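Local structure of putative branched chain amino acid ABC transporter, periplasmic amino acid-binding protein (Brucella ovis, 4XFK) at residues V65-R70 against S88-Q93; A117-L122 against G169-N174; E96-Y101 against K126-H131; G22-T27 against W221-L226. The protein probably binds leucine, isoleucine, valine, threonine and alanine as the periplasmic component of an ABC-type amino-acid transport system. The protein carries 1 engineered substitution. All coordinates share one frame; numbering follows the deposited sequence. Where two conformers were deposited one is given.

Contact 1 of 4, residues V65-R70 against S88-Q93; sequences VGAADR and SAVAGQ. With ACT (acetate ion), chain B.
Helices 63-76 and 88-104 come together through Ala67 and Val90, whose CA atoms are 6.4 Å apart, and again through Ala68 and Gln93, with CA atoms at 6.7 Å. The closeness goes with small side chains: the first helix meets the second through the methyl groups of Ala67 and Ala68. Ala67 CB points at the second helix and meets one branch of Val90, CG1, at 3.6 Å. With chi1 at 167°, that branch lies anti to the valine's backbone N, while CG2 takes the place beside the N. Ala67 also touches Ile94 of the second helix, and Val90 touches Gln84 on strand 81-84. At the margin, Ala68 CB rests alongside the folded chain of Gln93, 4.2 Å from its CG. The amide end of Gln93 is not spent on the first helix: its NE2 is hydrogen-bonded to Asp97, one turn further along its own helix. The other end of segment 88-93 is chemically different. There Ser88, in the first turn of helix 88-104, holds an acetate ion with two groups, its backbone N donating to acetate O (2.8 Å, 162° at the hydrogen) and its OG to acetate OXT (2.6 Å). The acetate probably came from the crystallisation liquor, yet its place is consistent with a site for the carboxylate of an amino acid. Across the helices the contact is thus purely van der Waals in character, whereas the amino end of helix 88-104, where Ser88 N meets the acetate and Ser87 OG takes the next N-H groups, one weakly, would be expected to favour a negative charge.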
# COMPACT_ATOMS: atom_id res chain seq x y z
N VAL A 65 7.68 8.68 16.74
CA VAL A 65 8.18 9.86 17.43
C VAL A 65 8.78 10.85 16.43
O VAL A 65 8.50 12.05 16.47
CB VAL A 65 9.23 9.49 18.50
CG1 VAL A 65 9.93 10.74 19.03
CG2 VAL A 65 8.57 8.74 19.65
N GLY A 66 9.59 10.33 15.51
CA GLY A 66 10.16 11.16 14.47
C GLY A 66 9.10 11.80 13.60
O GLY A 66 9.21 12.96 13.22
N ALA A 67 8.07 11.03 13.27
CA ALA A 67 7.01 11.52 12.41
C ALA A 67 6.28 12.73 12.99
O ALA A 67 5.94 13.65 12.25
CB ALA A 67 6.03 10.40 12.11
N ALA A 68 6.01 12.72 14.29
CA ALA A 68 5.32 13.83 14.92
C ALA A 68 6.13 15.12 14.75
O ALA A 68 5.60 16.18 14.42
CB ALA A 68 5.05 13.54 16.39
N ASP A 69 7.44 15.00 14.94
CA ASP A 69 8.34 16.13 14.77
C ASP A 69 8.34 16.60 13.31
O ASP A 69 8.26 17.80 13.04
CB ASP A 69 9.74 15.73 15.21
CG ASP A 69 10.76 16.83 15.01
OD1 ASP A 69 10.88 17.70 15.91
OD2 ASP A 69 11.44 16.83 13.97
N ARG A 70 8.41 15.66 12.39
CA ARG A 70 8.49 16.01 10.98
C ARG A 70 7.19 16.63 10.45
O ARG A 70 7.23 17.55 9.63
CB ARG A 70 8.93 14.81 10.13
CG ARG A 70 10.28 14.18 10.53
CD ARG A 70 11.50 15.06 10.25
NE ARG A 70 11.66 16.15 11.21
CZ ARG A 70 12.23 17.31 10.92
NH1 ARG A 70 12.73 17.54 9.71
NH2 ARG A 70 12.32 18.25 11.86
N SER A 88 2.22 1.69 9.06
CA SER A 88 0.97 2.03 9.75
C SER A 88 1.20 2.55 11.16
O SER A 88 0.34 3.24 11.70
CB SER A 88 0.02 0.84 9.78
OG SER A 88 -0.52 0.61 8.49
N ALA A 89 2.33 2.21 11.76
CA ALA A 89 2.64 2.75 13.08
C ALA A 89 2.87 4.26 12.96
O ALA A 89 2.34 5.06 13.73
CB ALA A 89 3.86 2.06 13.67
N VAL A 90 3.65 4.64 11.96
CA VAL A 90 3.85 6.05 11.65
C VAL A 90 2.54 6.72 11.23
O VAL A 90 2.22 7.83 11.68
CB VAL A 90 4.94 6.24 10.58
CG1 VAL A 90 4.93 7.66 10.04
CG2 VAL A 90 6.32 5.88 11.16
N ALA A 91 1.78 6.05 10.36
CA ALA A 91 0.53 6.62 9.87
C ALA A 91 -0.47 6.91 10.98
O ALA A 91 -1.19 7.90 10.93
CB ALA A 91 -0.10 5.70 8.84
N GLY A 92 -0.53 6.02 11.98
CA GLY A 92 -1.41 6.22 13.12
C GLY A 92 -1.10 7.53 13.83
O GLY A 92 -2.00 8.25 14.27
N GLN A 93 0.19 7.84 13.94
CA GLN A 93 0.62 9.09 14.55
C GLN A 93 0.30 10.28 13.64
O GLN A 93 -0.25 11.30 14.10
CB GLN A 93 2.11 9.05 14.84
CG GLN A 93 2.61 10.22 15.65
CD GLN A 93 2.02 10.23 17.05
OE1 GLN A 93 1.92 9.19 17.70
NE2 GLN A 93 1.62 11.40 17.51
C ACT B . 1.99 -1.15 6.95
O ACT B . 2.51 -0.93 8.07
OXT ACT B . 1.00 -0.44 6.64
CH3 ACT B . 2.54 -2.19 6.03

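Contact 2 of 4, residues A117-L122 against G169-N174; sequences AEALEL and GVDVEN. With ACT (acetate ion), chain B.
Asp171 OD2 is the polar atom on which this contact turns. It accepts a hydrogen bond from Leu120 N (2.7 Å, 151° at the hydrogen), which arrives from above the carboxylate, 40° out of its plane. A water donates to the same Asp171 OD2 at 2.6 Å and in turn accepts from Glu121 N at 2.8 Å, so two successive N-H groups are served, one directly and one through the water. The apolar part of Leu120 runs past the aspartate in the opposite sense, its CD1 lying 3.9 Å from Asp171 CG. Chi1 of Asp171 is -73°, which sets the carboxylate anti to its carbonyl carbon and extends it from helix 167-184 to the backbone of the loop. Ala119 completes the packing, with its CA 3.4 Å from Asp171 OD2. Glu121 sends its own carboxylate elsewhere, to a salt bridge with Lys126. Two residues before Leu120, Glu118 N donates almost straight to acetate OXT (2.9 Å), while Ser88 and Tyr166 bind the same ion. The loop carrying Leu120 follows a strand of the five-stranded parallel sheet, and helix 167-184 follows strand 158-164 of the mixed sheet, so the bond joins the two lobes of the binding protein. A carboxylate facing the amino end of the 3-10 segment 120-122 is probably stabilised in its charged form by those N-H groups.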
# COMPACT_ATOMS: atom_id res chain seq x y z
N ALA A 117 -0.23 3.05 3.94
CA ALA A 117 -0.32 2.47 5.28
C ALA A 117 -1.64 1.72 5.36
O ALA A 117 -2.70 2.32 5.21
CB ALA A 117 -0.25 3.55 6.31
N GLU A 118 -1.55 0.40 5.57
CA GLU A 118 -2.67 -0.49 5.26
C GLU A 118 -3.47 -1.02 6.46
O GLU A 118 -4.41 -1.81 6.29
CB GLU A 118 -2.20 -1.63 4.33
CG GLU A 118 -1.49 -1.07 3.08
CD GLU A 118 -1.36 -2.06 1.93
OE1 GLU A 118 -2.12 -3.06 1.87
OE2 GLU A 118 -0.48 -1.82 1.08
N ALA A 119 -3.14 -0.57 7.67
CA ALA A 119 -3.89 -0.99 8.86
C ALA A 119 -5.35 -0.54 8.81
O ALA A 119 -5.67 0.56 8.35
CB ALA A 119 -3.22 -0.48 10.11
N LEU A 120 -6.24 -1.39 9.29
CA LEU A 120 -7.67 -1.12 9.22
C LEU A 120 -8.11 0.20 9.85
O LEU A 120 -8.97 0.88 9.30
CB LEU A 120 -8.46 -2.27 9.87
CG LEU A 120 -8.33 -3.60 9.14
CD1 LEU A 120 -9.00 -4.70 9.94
CD2 LEU A 120 -8.92 -3.51 7.76
N GLU A 121 -7.54 0.55 10.99
CA GLU A 121 -8.02 1.69 11.77
C GLU A 121 -8.02 3.01 11.00
O GLU A 121 -8.82 3.90 11.31
CB GLU A 121 -7.22 1.84 13.07
CG GLU A 121 -5.75 2.21 12.86
CD GLU A 121 -5.02 2.48 14.17
OE1 GLU A 121 -5.65 2.37 15.24
OE2 GLU A 121 -3.81 2.81 14.12
N LEU A 122 -7.14 3.14 10.01
CA LEU A 122 -7.01 4.41 9.30
C LEU A 122 -8.29 4.81 8.55
O LEU A 122 -8.53 5.99 8.32
CB LEU A 122 -5.77 4.39 8.41
CG LEU A 122 -4.49 4.15 9.22
CD1 LEU A 122 -3.34 3.79 8.32
CD2 LEU A 122 -4.15 5.36 10.08
N GLY A 169 0.15 -6.14 11.26
CA GLY A 169 0.22 -7.59 11.32
C GLY A 169 -0.92 -8.21 12.11
O GLY A 169 -1.42 -9.29 11.76
N VAL A 170 -1.32 -7.54 13.17
CA VAL A 170 -2.48 -7.96 13.95
C VAL A 170 -3.73 -7.94 13.07
O VAL A 170 -4.53 -8.87 13.11
CB VAL A 170 -2.63 -7.07 15.19
CG1 VAL A 170 -3.98 -7.28 15.88
CG2 VAL A 170 -1.48 -7.34 16.15
N ASP A 171 -3.88 -6.89 12.27
CA ASP A 171 -5.03 -6.81 11.37
C ASP A 171 -5.02 -7.93 10.33
O ASP A 171 -6.08 -8.47 9.98
CB ASP A 171 -5.08 -5.46 10.65
CG ASP A 171 -5.51 -4.32 11.55
OD1 ASP A 171 -6.10 -4.56 12.62
OD2 ASP A 171 -5.27 -3.16 11.15
N VAL A 172 -3.84 -8.28 9.82
CA VAL A 172 -3.76 -9.38 8.87
C VAL A 172 -4.19 -10.69 9.54
O VAL A 172 -5.02 -11.43 9.01
CB VAL A 172 -2.35 -9.54 8.24
CG1 VAL A 172 -2.28 -10.81 7.39
CG2 VAL A 172 -1.99 -8.31 7.41
N GLU A 173 -3.62 -10.98 10.71
CA GLU A 173 -4.02 -12.19 11.42
C GLU A 173 -5.53 -12.23 11.66
O GLU A 173 -6.18 -13.24 11.41
CB GLU A 173 -3.29 -12.32 12.75
CG GLU A 173 -3.65 -13.61 13.48
CD GLU A 173 -2.99 -13.74 14.83
OE1 GLU A 173 -1.79 -14.06 14.87
OE2 GLU A 173 -3.68 -13.55 15.85
N ASN A 174 -6.09 -11.12 12.16
CA ASN A 174 -7.51 -11.09 12.46
C ASN A 174 -8.36 -11.29 11.20
O ASN A 174 -9.37 -11.98 11.22
CB ASN A 174 -7.89 -9.79 13.17
CG ASN A 174 -7.36 -9.72 14.60
OD1 ASN A 174 -7.03 -10.74 15.20
ND2 ASN A 174 -7.29 -8.51 15.14
C ACT B . 1.99 -1.15 6.95
O ACT B . 2.51 -0.93 8.07
OXT ACT B . 1.00 -0.44 6.64
CH3 ACT B . 2.54 -2.19 6.03
O HOH W 1 -5.91 -1.11 12.61

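Contact 3 of 4, residues E96-Y101 against K126-H131; sequences EDVRKY and KCHFYH
The type I beta turn from His128 to His131, leading into edge strand 131-133 of the parallel sheet, packs on helix 88-104, with His128 laid against Arg99. The aliphatic part of Arg99 covers one face of the His128 imidazole in a CH-pi contact: Arg99 CB stands 3.8 Å from the ring centroid and only 4° off the ring normal. His131 CB lies over the opposite face, toward the rim, so the ring is sandwiched between the helix and its own turn. Chi1 of His128 is 62°, which sets CG between the backbone N and the carbonyl carbon and lets the face turn to the helix. The ring's rotation is further fixed by the hydrogen bond of NE2 with Thr95, while Val98 CG1 approaches His128 CE1 obliquely at 4.3 Å. CG and CD of Arg99 continue along the ring; the bend comes at chi3 (65°), where NE turns away. Glu96 and Lys126 each have two conformers, so what rests on them is less certain. In the conformer given, NE and NH2 of Arg99 both reach Glu96 OE1, NH2 at 2.9 Å, in a side-on salt bridge within the helix, and Glu96 crosses Lys126, whose polar end has its partner in Glu121. Around the pair, Tyr112 meets the ring of His131 from the sheet side, helix 322-331 receives Phe129, and helix 63-76 touches helix 88-104 through Asp97 and Tyr101.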
# COMPACT_ATOMS: atom_id res chain seq x y z
N GLU A 96 -3.47 11.23 13.44
CA GLU A 96 -3.99 11.84 14.65
C GLU A 96 -3.47 13.26 14.84
O GLU A 96 -4.23 14.17 15.20
CB GLU A 96 -3.68 10.99 15.89
CG GLU A 96 -4.61 9.80 16.05
CD GLU A 96 -6.07 10.21 16.08
OE1 GLU A 96 -6.44 11.05 16.93
OE2 GLU A 96 -6.85 9.69 15.26
N ASP A 97 -2.19 13.47 14.56
CA ASP A 97 -1.62 14.81 14.65
C ASP A 97 -2.27 15.77 13.65
O ASP A 97 -2.54 16.93 13.99
CB ASP A 97 -0.10 14.78 14.47
CG ASP A 97 0.62 14.13 15.64
OD1 ASP A 97 -0.01 13.95 16.70
OD2 ASP A 97 1.81 13.81 15.50
N VAL A 98 -2.53 15.28 12.44
CA VAL A 98 -3.22 16.10 11.45
C VAL A 98 -4.66 16.41 11.88
O VAL A 98 -5.12 17.55 11.79
CB VAL A 98 -3.18 15.46 10.05
CG1 VAL A 98 -4.14 16.17 9.11
CG2 VAL A 98 -1.74 15.49 9.51
N ARG A 99 -5.36 15.39 12.37
CA ARG A 99 -6.74 15.57 12.82
C ARG A 99 -6.82 16.62 13.93
O ARG A 99 -7.68 17.51 13.91
CB ARG A 99 -7.35 14.25 13.29
CG ARG A 99 -8.83 14.38 13.65
CD ARG A 99 -9.38 13.09 14.23
NE ARG A 99 -8.73 12.79 15.50
CZ ARG A 99 -9.09 13.33 16.66
NH1 ARG A 99 -10.10 14.19 16.70
NH2 ARG A 99 -8.44 13.01 17.77
N LYS A 100 -5.91 16.52 14.90
CA LYS A 100 -5.93 17.46 16.02
C LYS A 100 -5.51 18.87 15.60
O LYS A 100 -6.08 19.86 16.07
CB LYS A 100 -5.07 16.95 17.17
CG LYS A 100 -5.72 15.77 17.88
CD LYS A 100 -4.93 15.33 19.09
CE LYS A 100 -3.55 14.85 18.69
NZ LYS A 100 -2.78 14.31 19.85
N TYR A 101 -4.54 18.98 14.70
CA TYR A 101 -4.15 20.27 14.16
C TYR A 101 -5.35 20.92 13.48
O TYR A 101 -5.64 22.11 13.67
CB TYR A 101 -2.99 20.11 13.17
CG TYR A 101 -2.61 21.41 12.49
CD1 TYR A 101 -1.66 22.26 13.06
CD2 TYR A 101 -3.20 21.80 11.29
CE1 TYR A 101 -1.31 23.46 12.46
CE2 TYR A 101 -2.86 23.00 10.68
CZ TYR A 101 -1.92 23.82 11.27
OH TYR A 101 -1.56 25.01 10.68
N LYS A 126 -10.05 5.46 13.34
CA LYS A 126 -9.29 6.71 13.19
C LYS A 126 -9.65 7.48 11.92
O LYS A 126 -8.98 8.44 11.56
CB LYS A 126 -7.78 6.45 13.21
CG LYS A 126 -7.23 6.13 14.59
CD LYS A 126 -5.71 6.15 14.58
CE LYS A 126 -5.15 6.02 15.99
NZ LYS A 126 -5.64 4.78 16.65
N CYS A 127 -10.71 7.07 11.24
CA CYS A 127 -11.20 7.75 10.04
C CYS A 127 -11.52 9.21 10.33
O CYS A 127 -12.15 9.51 11.35
CB CYS A 127 -12.46 7.02 9.56
SG CYS A 127 -13.39 7.83 8.26
N HIS A 128 -11.10 10.12 9.45
CA HIS A 128 -11.54 11.51 9.53
C HIS A 128 -11.48 12.13 8.14
O HIS A 128 -10.91 11.55 7.20
CB HIS A 128 -10.74 12.33 10.55
CG HIS A 128 -9.28 12.44 10.24
ND1 HIS A 128 -8.72 13.53 9.60
CD2 HIS A 128 -8.26 11.59 10.50
CE1 HIS A 128 -7.42 13.34 9.48
NE2 HIS A 128 -7.11 12.17 10.01
N PHE A 129 -12.10 13.29 8.01
CA PHE A 129 -12.35 13.87 6.70
C PHE A 129 -11.08 14.23 5.94
O PHE A 129 -11.05 14.18 4.72
CB PHE A 129 -13.26 15.10 6.84
CG PHE A 129 -13.62 15.74 5.53
CD1 PHE A 129 -14.60 15.20 4.72
CD2 PHE A 129 -12.97 16.89 5.12
CE1 PHE A 129 -14.93 15.81 3.51
CE2 PHE A 129 -13.30 17.51 3.92
CZ PHE A 129 -14.28 16.96 3.11
N TYR A 130 -10.02 14.58 6.65
CA TYR A 130 -8.80 15.06 5.99
C TYR A 130 -7.74 13.99 5.79
O TYR A 130 -6.62 14.29 5.39
CB TYR A 130 -8.26 16.32 6.70
CG TYR A 130 -9.18 17.51 6.54
CD1 TYR A 130 -9.13 18.30 5.39
CD2 TYR A 130 -10.14 17.81 7.50
CE1 TYR A 130 -9.99 19.39 5.23
CE2 TYR A 130 -11.01 18.88 7.35
CZ TYR A 130 -10.93 19.66 6.21
OH TYR A 130 -11.79 20.73 6.06
N HIS A 131 -8.10 12.74 6.07
CA HIS A 131 -7.31 11.58 5.67
C HIS A 131 -7.98 10.89 4.49
O HIS A 131 -9.21 10.71 4.47
CB HIS A 131 -7.15 10.59 6.84
CG HIS A 131 -6.72 9.21 6.41
ND1 HIS A 131 -7.63 8.21 6.14
CD2 HIS A 131 -5.50 8.66 6.21
CE1 HIS A 131 -6.99 7.11 5.78
NE2 HIS A 131 -5.69 7.35 5.81

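Contact 4 of 4, residues G22-T27 against W221-L226; sequences GPQAST and WSNDLL
Direct packing between Thr27 and Trp221 and a set of water bridges make up this contact, which has no hydrogen bond directly from one segment to the other. In the packing, Thr27 meets the six-membered part of the indole at about a right angle: its OG1 is 3.6 Å from Trp221 CE3, and its CB is 4.0 Å from Trp221 CZ3. Trp221 has chi1 at 54°, an arrangement that places CG between backbone N and carbonyl carbon and brings the six-membered ring up to the threonine, whose hydroxyl approaches obliquely. Both ends have further partners, Thr27 OG1 bonding to Tyr294 and Trp221 NE1 to Tyr166, while the indole also meets the ring of Phe245 at a steep angle. Water supplies the polar links. One molecule is 2.7 Å from Ser222 OG and donates to Gln24 OE1, an oxygen also bound by Asn196. A second lies 2.8 Å from Thr27 OG1 and also joins Ser26 OG, with only a weak link to Ser222 OG at 3.4 Å. Ser222 occupies the N-cap position of helix 223-235, yet its hydroxyl makes no capping bond and faces these waters instead. Water links between the two lobes are consistent with the hinged cleft known in periplasmic binding proteins. Thr27 lies near the start of helix 26-44, which follows strand 13-18 of the parallel sheet, and Trp221 sits between strand 215-218 of the mixed sheet and helix 223-235, with helix 251-255 packed against Leu225 and Leu226.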
# COMPACT_ATOMS: atom_id res chain seq x y z
N GLY A 22 19.49 5.48 4.52
CA GLY A 22 19.98 4.48 5.44
C GLY A 22 19.43 3.08 5.21
O GLY A 22 18.66 2.84 4.29
N PRO A 23 19.84 2.13 6.08
CA PRO A 23 19.59 0.70 5.84
C PRO A 23 18.12 0.28 5.93
O PRO A 23 17.80 -0.82 5.48
CB PRO A 23 20.43 0.01 6.93
CG PRO A 23 20.61 1.05 7.99
CD PRO A 23 20.66 2.37 7.28
N GLN A 24 17.25 1.11 6.49
CA GLN A 24 15.84 0.75 6.61
C GLN A 24 14.98 1.45 5.57
O GLN A 24 13.75 1.39 5.65
CB GLN A 24 15.30 1.11 8.00
CG GLN A 24 16.10 0.59 9.17
CD GLN A 24 16.37 -0.90 9.10
OE1 GLN A 24 15.55 -1.68 8.60
NE2 GLN A 24 17.53 -1.30 9.61
N ALA A 25 15.60 2.10 4.58
CA ALA A 25 14.87 3.00 3.69
C ALA A 25 14.38 2.38 2.39
O ALA A 25 13.85 3.09 1.55
CB ALA A 25 15.72 4.26 3.39
N SER A 26 14.51 1.07 2.20
CA SER A 26 14.17 0.52 0.89
C SER A 26 12.72 0.79 0.49
O SER A 26 12.44 1.14 -0.66
CB SER A 26 14.52 -0.97 0.78
OG SER A 26 13.80 -1.76 1.71
N THR A 27 11.79 0.65 1.43
CA THR A 27 10.39 0.92 1.10
C THR A 27 10.13 2.42 0.93
O THR A 27 9.48 2.83 -0.03
CB THR A 27 9.45 0.28 2.13
OG1 THR A 27 9.61 -1.14 2.08
CG2 THR A 27 7.99 0.60 1.83
N TRP A 221 6.97 -7.75 5.38
CA TRP A 221 7.66 -6.99 4.35
C TRP A 221 9.03 -6.64 4.89
O TRP A 221 9.35 -6.94 6.05
CB TRP A 221 6.87 -5.73 3.99
CG TRP A 221 6.53 -4.84 5.16
CD1 TRP A 221 5.55 -5.07 6.09
CD2 TRP A 221 7.12 -3.59 5.50
NE1 TRP A 221 5.51 -4.04 6.99
CE2 TRP A 221 6.47 -3.11 6.65
CE3 TRP A 221 8.15 -2.81 4.94
CZ2 TRP A 221 6.80 -1.90 7.25
CZ3 TRP A 221 8.48 -1.61 5.54
CH2 TRP A 221 7.81 -1.16 6.69
N SER A 222 9.85 -6.02 4.04
CA SER A 222 11.25 -5.75 4.39
C SER A 222 11.93 -7.06 4.82
O SER A 222 11.61 -8.13 4.30
CB SER A 222 11.35 -4.66 5.48
OG SER A 222 12.69 -4.24 5.68
N ASN A 223 12.86 -6.98 5.76
CA ASN A 223 13.58 -8.17 6.20
C ASN A 223 12.68 -9.28 6.74
O ASN A 223 13.01 -10.46 6.62
CB ASN A 223 14.63 -7.79 7.24
CG ASN A 223 15.59 -6.76 6.71
OD1 ASN A 223 15.73 -5.67 7.26
ND2 ASN A 223 16.23 -7.09 5.60
N ASP A 224 11.55 -8.91 7.33
CA ASP A 224 10.64 -9.89 7.91
C ASP A 224 10.00 -10.78 6.85
O ASP A 224 9.49 -11.85 7.19
CB ASP A 224 9.56 -9.20 8.74
CG ASP A 224 10.09 -8.69 10.06
OD1 ASP A 224 11.18 -9.11 10.49
OD2 ASP A 224 9.39 -7.87 10.68
N LEU A 225 9.98 -10.35 5.59
CA LEU A 225 9.64 -11.26 4.50
C LEU A 225 10.88 -11.77 3.76
O LEU A 225 10.98 -12.96 3.48
CB LEU A 225 8.60 -10.68 3.52
CG LEU A 225 8.04 -11.67 2.48
CD1 LEU A 225 7.51 -12.94 3.15
CD2 LEU A 225 6.95 -11.01 1.67
N LEU A 226 11.85 -10.90 3.48
CA LEU A 226 13.07 -11.30 2.78
C LEU A 226 13.78 -12.47 3.48
O LEU A 226 14.15 -13.46 2.83
CB LEU A 226 14.03 -10.11 2.64
CG LEU A 226 13.59 -8.96 1.73
CD1 LEU A 226 14.40 -7.69 2.02
CD2 LEU A 226 13.73 -9.35 0.27
O HOH W 2 13.42 -2.57 7.67
O HOH W 3 11.90 -1.75 3.49

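Overall arrangement
The four contacts divide between the body of one lobe and the cleft. Contacts 1 and 3 share helix 88-104, with centres 13 Å apart, and pack it within the lobe built on the parallel sheet. Contacts 2 and 4 instead reach to the lobe of the mixed sheet, with centres 19 Å apart. Along the chain, contact 4 encloses the other three; contact 1 closes before contacts 2 and 3 open, and those two interleave. Contacts 1 and 2 touch through Ser88 and share the acetate, whereas a salt bridge, Glu121 to Lys126, ties contact 2 to contact 3. The probable ligand site thus lies where helix packing meets lobe closure.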